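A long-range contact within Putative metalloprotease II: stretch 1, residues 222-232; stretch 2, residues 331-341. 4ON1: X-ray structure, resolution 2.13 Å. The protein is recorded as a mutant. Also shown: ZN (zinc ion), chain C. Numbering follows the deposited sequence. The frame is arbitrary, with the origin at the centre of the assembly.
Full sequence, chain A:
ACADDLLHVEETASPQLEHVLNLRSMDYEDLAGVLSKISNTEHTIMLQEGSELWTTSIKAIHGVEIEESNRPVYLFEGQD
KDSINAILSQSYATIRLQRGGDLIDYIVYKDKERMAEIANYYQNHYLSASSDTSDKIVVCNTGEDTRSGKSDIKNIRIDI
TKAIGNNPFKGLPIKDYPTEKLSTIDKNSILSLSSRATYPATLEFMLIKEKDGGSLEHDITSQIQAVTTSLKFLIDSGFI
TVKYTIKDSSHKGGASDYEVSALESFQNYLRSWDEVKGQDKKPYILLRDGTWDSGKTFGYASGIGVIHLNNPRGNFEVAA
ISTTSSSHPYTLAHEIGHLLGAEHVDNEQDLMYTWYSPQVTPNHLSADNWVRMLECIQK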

ATOM      1  N   SER A 222      -3.334   1.625   1.879  1.00 12.78           N
ATOM      2  CA  SER A 222      -3.295   1.854   0.430  1.00 17.95           C
ATOM      3  C   SER A 222      -2.048   1.213  -0.188  1.00 11.38           C
ATOM      4  O   SER A 222      -2.126   0.629  -1.268  1.00 14.76           O
ATOM      5  CB  SER A 222      -3.321   3.349   0.091  1.00 16.07           C
ATOM      6  OG  SER A 222      -4.560   3.934   0.447  1.00 24.64           O
ATOM      7  N   GLN A 223      -0.908   1.310   0.495  1.00 10.11           N
ATOM      8  CA  GLN A 223       0.305   0.627   0.035  1.00 17.94           C
ATOM      9  C   GLN A 223       0.112  -0.890   0.028  1.00 19.44           C
ATOM     10  O   GLN A 223       0.576  -1.583  -0.881  1.00 11.20           O
ATOM     11  CB  GLN A 223       1.501   0.978   0.918  1.00  9.04           C
ATOM     12  CG  GLN A 223       1.936   2.445   0.881  1.00 13.77           C
ATOM     13  CD  GLN A 223       2.855   2.747  -0.285  1.00 16.06           C
ATOM     14  OE1 GLN A 223       3.489   1.846  -0.833  1.00 18.22           O
ATOM     15  NE2 GLN A 223       2.959   4.021  -0.649  1.00 17.44           N
ATOM     16  N   ILE A 224      -0.572  -1.388   1.054  1.00 13.83           N
ATOM     17  CA  ILE A 224      -0.848  -2.814   1.204  1.00 11.18           C
ATOM     18  C   ILE A 224      -1.732  -3.332   0.078  1.00 12.69           C
ATOM     19  O   ILE A 224      -1.545  -4.443  -0.422  1.00 11.40           O
ATOM     20  CB  ILE A 224      -1.540  -3.111   2.549  1.00 12.46           C
ATOM     21  CG1 ILE A 224      -0.537  -3.044   3.700  1.00 13.70           C
ATOM     22  CG2 ILE A 224      -2.213  -4.461   2.527  1.00  8.80           C
ATOM     23  CD1 ILE A 224      -1.219  -3.059   5.068  1.00 10.96           C
ATOM     24  N   GLN A 225      -2.710  -2.519  -0.301  1.00  9.82           N
ATOM     25  CA  GLN A 225      -3.608  -2.860  -1.389  1.00 18.41           C
ATOM     26  C   GLN A 225      -2.816  -3.116  -2.674  1.00 16.01           C
ATOM     27  O   GLN A 225      -3.069  -4.082  -3.393  1.00 13.16           O
ATOM     28  CB  GLN A 225      -4.623  -1.736  -1.586  1.00 11.47           C
ATOM     29  CG  GLN A 225      -5.572  -1.934  -2.734  1.00 21.38           C
ATOM     30  CD  GLN A 225      -6.935  -2.363  -2.263  1.00 41.89           C
ATOM     31  OE1 GLN A 225      -7.737  -1.549  -1.783  1.00 28.82           O
ATOM     32  NE2 GLN A 225      -7.208  -3.656  -2.382  1.00 23.53           N
ATOM     33  N   ALA A 226      -1.844  -2.251  -2.944  1.00 12.56           N
ATOM     34  CA  ALA A 226      -0.973  -2.422  -4.105  1.00 17.38           C
ATOM     35  C   ALA A 226      -0.126  -3.696  -4.006  1.00 15.32           C
ATOM     36  O   ALA A 226       0.032  -4.413  -4.998  1.00 14.82           O
ATOM     37  CB  ALA A 226      -0.087  -1.207  -4.280  1.00 11.23           C
ATOM     38  N   VAL A 227       0.400  -3.992  -2.815  1.00 11.99           N
ATOM     39  CA  VAL A 227       1.126  -5.243  -2.627  1.00 15.67           C
ATOM     40  C   VAL A 227       0.222  -6.407  -2.981  1.00 16.20           C
ATOM     41  O   VAL A 227       0.613  -7.312  -3.722  1.00 12.07           O
ATOM     42  CB  VAL A 227       1.607  -5.445  -1.182  1.00 12.30           C
ATOM     43  CG1 VAL A 227       2.367  -6.767  -1.069  1.00 14.95           C
ATOM     44  CG2 VAL A 227       2.484  -4.281  -0.732  1.00  9.55           C
ATOM     45  N   THR A 228      -1.002  -6.348  -2.464  1.00 10.95           N
ATOM     46  CA  THR A 228      -1.986  -7.407  -2.652  1.00 12.97           C
ATOM     47  C   THR A 228      -2.314  -7.599  -4.129  1.00 19.82           C
ATOM     48  O   THR A 228      -2.444  -8.727  -4.608  1.00 12.25           O
ATOM     49  CB  THR A 228      -3.263  -7.112  -1.845  1.00 17.74           C
ATOM     50  OG1 THR A 228      -2.927  -7.043  -0.447  1.00 17.45           O
ATOM     51  CG2 THR A 228      -4.300  -8.197  -2.053  1.00 10.46           C
ATOM     52  N   THR A 229      -2.430  -6.495  -4.854  1.00 11.19           N
ATOM     53  CA  THR A 229      -2.652  -6.566  -6.293  1.00 15.04           C
ATOM     54  C   THR A 229      -1.459  -7.207  -7.001  1.00 16.70           C
ATOM     55  O   THR A 229      -1.624  -8.084  -7.842  1.00 13.16           O
ATOM     56  CB  THR A 229      -2.907  -5.173  -6.875  1.00 19.47           C
ATOM     57  OG1 THR A 229      -4.112  -4.643  -6.309  1.00 19.16           O
ATOM     58  CG2 THR A 229      -3.038  -5.237  -8.402  1.00 17.57           C
ATOM     59  N   SER A 230      -0.252  -6.803  -6.621  1.00 12.75           N
ATOM     60  CA  SER A 230       0.943  -7.314  -7.280  1.00 14.86           C
ATOM     61  C   SER A 230       1.128  -8.804  -7.053  1.00 13.31           C
ATOM     62  O   SER A 230       1.737  -9.485  -7.881  1.00 16.14           O
ATOM     63  CB  SER A 230       2.184  -6.558  -6.800  1.00 10.39           C
ATOM     64  OG  SER A 230       2.547  -6.930  -5.477  1.00 11.10           O
ATOM     65  N   LEU A 231       0.588  -9.313  -5.946  1.00 10.26           N
ATOM     66  CA  LEU A 231       0.775 -10.718  -5.583  1.00 12.12           C
ATOM     67  C   LEU A 231      -0.458 -11.573  -5.839  1.00 15.79           C
ATOM     68  O   LEU A 231      -0.504 -12.741  -5.433  1.00 17.35           O
ATOM     69  CB  LEU A 231       1.182 -10.840  -4.112  1.00 12.01           C
ATOM     70  CG  LEU A 231       2.476 -10.113  -3.739  1.00 19.00           C
ATOM     71  CD1 LEU A 231       2.894 -10.449  -2.309  1.00 14.72           C
ATOM     72  CD2 LEU A 231       3.576 -10.491  -4.722  1.00 15.10           C
ATOM     73  N   LYS A 232      -1.458 -10.996  -6.502  1.00 13.90           N
ATOM     74  CA  LYS A 232      -2.691 -11.722  -6.809  1.00 14.37           C
ATOM     75  C   LYS A 232      -2.432 -13.049  -7.528  1.00 16.50           C
ATOM     76  O   LYS A 232      -3.103 -14.056  -7.262  1.00 17.31           O
ATOM     77  CB  LYS A 232      -3.620 -10.863  -7.667  1.00 22.50           C
ATOM     78  CG  LYS A 232      -4.962 -11.525  -7.951  1.00 39.92           C
ATOM     79  CD  LYS A 232      -5.858 -10.670  -8.843  1.00 50.65           C
ATOM     80  CE  LYS A 232      -6.303  -9.397  -8.146  1.00 61.37           C
ATOM     81  NZ  LYS A 232      -6.714  -8.349  -9.123  1.00 72.50           N
ATOM     82  N   THR A 331       5.516   1.814  -3.694  1.00 10.99           N
ATOM     83  CA  THR A 331       6.889   1.613  -3.240  1.00 17.88           C
ATOM     84  C   THR A 331       7.008   0.399  -2.337  1.00 14.58           C
ATOM     85  O   THR A 331       7.979  -0.359  -2.424  1.00 13.41           O
ATOM     86  CB  THR A 331       7.421   2.850  -2.503  1.00 18.47           C
ATOM     87  OG1 THR A 331       7.455   3.945  -3.416  1.00 22.46           O
ATOM     88  CG2 THR A 331       8.831   2.608  -1.969  1.00 12.68           C
ATOM     89  N   LEU A 332       6.016   0.198  -1.476  1.00  9.49           N
ATOM     90  CA  LEU A 332       6.021  -0.979  -0.625  1.00 10.79           C
ATOM     91  C   LEU A 332       5.958  -2.248  -1.482  1.00 16.39           C
ATOM     92  O   LEU A 332       6.724  -3.194  -1.277  1.00 13.54           O
ATOM     93  CB  LEU A 332       4.852  -0.940   0.369  1.00  8.04           C
ATOM     94  CG  LEU A 332       4.782  -2.155   1.299  1.00 17.44           C
ATOM     95  CD1 LEU A 332       6.065  -2.281   2.131  1.00 13.03           C
ATOM     96  CD2 LEU A 332       3.546  -2.104   2.205  1.00 10.60           C
ATOM     97  N   ALA A 333       5.060  -2.258  -2.461  1.00 13.32           N
ATOM     98  CA  ALA A 333       4.917  -3.420  -3.330  1.00 13.38           C
ATOM     99  C   ALA A 333       6.197  -3.681  -4.117  1.00 15.64           C
ATOM    100  O   ALA A 333       6.574  -4.833  -4.346  1.00 14.16           O
ATOM    101  CB  ALA A 333       3.735  -3.231  -4.281  1.00 11.74           C
ATOM    102  N   HIS A 334       6.848  -2.602  -4.544  1.00  9.80           N
ATOM    103  CA  HIS A 334       8.104  -2.691  -5.291  1.00 15.64           C
ATOM    104  C   HIS A 334       9.213  -3.326  -4.437  1.00 15.83           C
ATOM    105  O   HIS A 334       9.877  -4.273  -4.865  1.00 15.04           O
ATOM    106  CB  HIS A 334       8.516  -1.294  -5.781  1.00 15.15           C
ATOM    107  CG  HIS A 334       9.782  -1.270  -6.580  1.00 15.37           C
ATOM    108  ND1 HIS A 334       9.792  -1.169  -7.955  1.00 16.31           N
ATOM    109  CD2 HIS A 334      11.083  -1.309  -6.196  1.00 13.81           C
ATOM    110  CE1 HIS A 334      11.039  -1.159  -8.385  1.00 21.64           C
ATOM    111  NE2 HIS A 334      11.845  -1.241  -7.340  1.00 13.68           N
ATOM    112  N   GLU A 335       9.400  -2.816  -3.225  1.00 13.82           N
ATOM    113  CA  GLU A 335      10.407  -3.370  -2.317  1.00 17.00           C
ATOM    114  C   GLU A 335      10.129  -4.840  -2.020  1.00 15.83           C
ATOM    115  O   GLU A 335      11.036  -5.672  -2.038  1.00 14.83           O
ATOM    116  CB  GLU A 335      10.455  -2.568  -1.012  1.00 15.05           C
ATOM    117  N   ILE A 336       8.871  -5.161  -1.739  1.00 10.24           N
ATOM    118  CA  ILE A 336       8.507  -6.543  -1.456  1.00  8.47           C
ATOM    119  C   ILE A 336       8.738  -7.399  -2.705  1.00 16.02           C
ATOM    120  O   ILE A 336       9.131  -8.569  -2.609  1.00 12.48           O
ATOM    121  CB  ILE A 336       7.043  -6.649  -0.958  1.00 13.56           C
ATOM    122  CG1 ILE A 336       6.973  -6.260   0.524  1.00 14.15           C
ATOM    123  CG2 ILE A 336       6.477  -8.053  -1.149  1.00 10.56           C
ATOM    124  CD1 ILE A 336       5.550  -6.080   1.066  1.00 12.28           C
ATOM    125  N   GLY A 337       8.539  -6.798  -3.874  1.00 17.72           N
ATOM    126  CA  GLY A 337       8.899  -7.440  -5.129  1.00 11.28           C
ATOM    127  C   GLY A 337      10.348  -7.904  -5.126  1.00 18.98           C
ATOM    128  O   GLY A 337      10.646  -9.062  -5.458  1.00 15.56           O
ATOM    129  N   HIS A 338      11.250  -7.002  -4.748  1.00 11.61           N
ATOM    130  CA  HIS A 338      12.663  -7.348  -4.636  1.00 14.24           C
ATOM    131  C   HIS A 338      12.881  -8.491  -3.624  1.00 11.98           C
ATOM    132  O   HIS A 338      13.596  -9.456  -3.910  1.00 16.21           O
ATOM    133  CB  HIS A 338      13.491  -6.127  -4.225  1.00 11.82           C
ATOM    134  CG  HIS A 338      13.728  -5.144  -5.327  1.00 13.99           C
ATOM    135  ND1 HIS A 338      14.123  -5.522  -6.601  1.00 14.42           N
ATOM    136  CD2 HIS A 338      13.665  -3.791  -5.351  1.00 14.32           C
ATOM    137  CE1 HIS A 338      14.281  -4.452  -7.349  1.00 23.62           C
ATOM    138  NE2 HIS A 338      14.008  -3.379  -6.617  1.00 14.04           N
ATOM    139  N   LEU A 339      12.237  -8.402  -2.460  1.00 11.15           N
ATOM    140  CA  LEU A 339      12.426  -9.410  -1.413  1.00 12.38           C
ATOM    141  C   LEU A 339      11.985 -10.797  -1.896  1.00 18.80           C
ATOM    142  O   LEU A 339      12.551 -11.811  -1.487  1.00 17.74           O
ATOM    143  CB  LEU A 339      11.660  -9.023  -0.149  1.00  9.72           C
ATOM    144  CG  LEU A 339      12.108  -7.755   0.588  1.00 12.34           C
ATOM    145  CD1 LEU A 339      11.185  -7.453   1.773  1.00 13.06           C
ATOM    146  CD2 LEU A 339      13.547  -7.913   1.069  1.00 14.34           C
ATOM    147  N   LEU A 340      11.000 -10.832  -2.792  1.00 12.44           N
ATOM    148  CA  LEU A 340      10.496 -12.089  -3.345  1.00 14.48           C
ATOM    149  C   LEU A 340      11.302 -12.574  -4.552  1.00 13.47           C
ATOM    150  O   LEU A 340      11.084 -13.686  -5.044  1.00 19.88           O
ATOM    151  CB  LEU A 340       9.031 -11.936  -3.749  1.00 10.46           C
ATOM    152  CG  LEU A 340       8.025 -11.870  -2.599  1.00 18.07           C
ATOM    153  CD1 LEU A 340       6.698 -11.318  -3.096  1.00 16.48           C
ATOM    154  CD2 LEU A 340       7.826 -13.252  -2.000  1.00 14.02           C
ATOM    155  N   GLY A 341      12.223 -11.748  -5.038  1.00 14.34           N
ATOM    156  CA  GLY A 341      13.082 -12.155  -6.139  1.00 17.67           C
ATOM    157  C   GLY A 341      12.981 -11.361  -7.429  1.00 16.98           C
ATOM    158  O   GLY A 341      13.781 -11.568  -8.347  1.00 19.07           O
TER
HETATM  159 ZN    ZN C 400      13.841  -1.458  -7.168  1.00 19.88          ZN
HETATM  160  O   HOH W   1       2.788  -0.541  -2.267  1.00 16.43           O
HETATM  161  O   HOH W   2       5.406  -7.379  -5.255  1.00 10.85           O

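Two helices, 222-230 and 331-340, run in broadly the same direction, crossing at -44° with axes 7.9 Å apart at closest approach, and the two stretches bury 397 Å² between them.

At the start of the second helix, a glutamine side chain accepts a backbone hydrogen bond. T331 lies at the edge of the contact, its CB pointing sideways. At L332 the backbone N donates to Q223 OE1 (3.1 Å), so a long, bent glutamine (chi1 and chi2 both m) satisfies an amide of the first helical turn. The L332 side chain then turns to apolar work: its CG packs on V227 CG2 at 3.7 Å, and its CD2 reaches I224 CG1 at 4.4 Å.

A333 marks the tightest backbone approach, its CA 4.3 Å from V227 CA. A methyl group suits so narrow a gap: A333 CB sits 4.3 Å from A226 CB and 3.9 Å from V227 CG2. Polar bridges flank this alanine. Water 1 accepts from A333 N (2.9 Å) and lies 2.9 Å from Q223 OE1, while water 2 donates to both A333 O and S230 OG, each at 2.9 Å. S230 OG also donates to V227 O (2.6 Å) within its own helix.

H334 points away from the contact, and its NE2 binds zinc at 2.0 Å. Two residues on, I336 points toward the first stretch: V227 CG1 and CG2 both lie near I336 CD1, at 3.9 and 4.0 Å, while CG2 also packs on L332 and A333. H338 NE2 takes the same zinc at 2.0 Å, leaving metal binding and helix packing to separate residues.

L340 closes the contact, its CD1 3.6 Å from L231 CD2. G341, the first residue to leave helical phi/psi, has positive phi in a Schellman motif; at its backbone angles a CB would be jammed against the carbonyl O of L340, which calls for glycine.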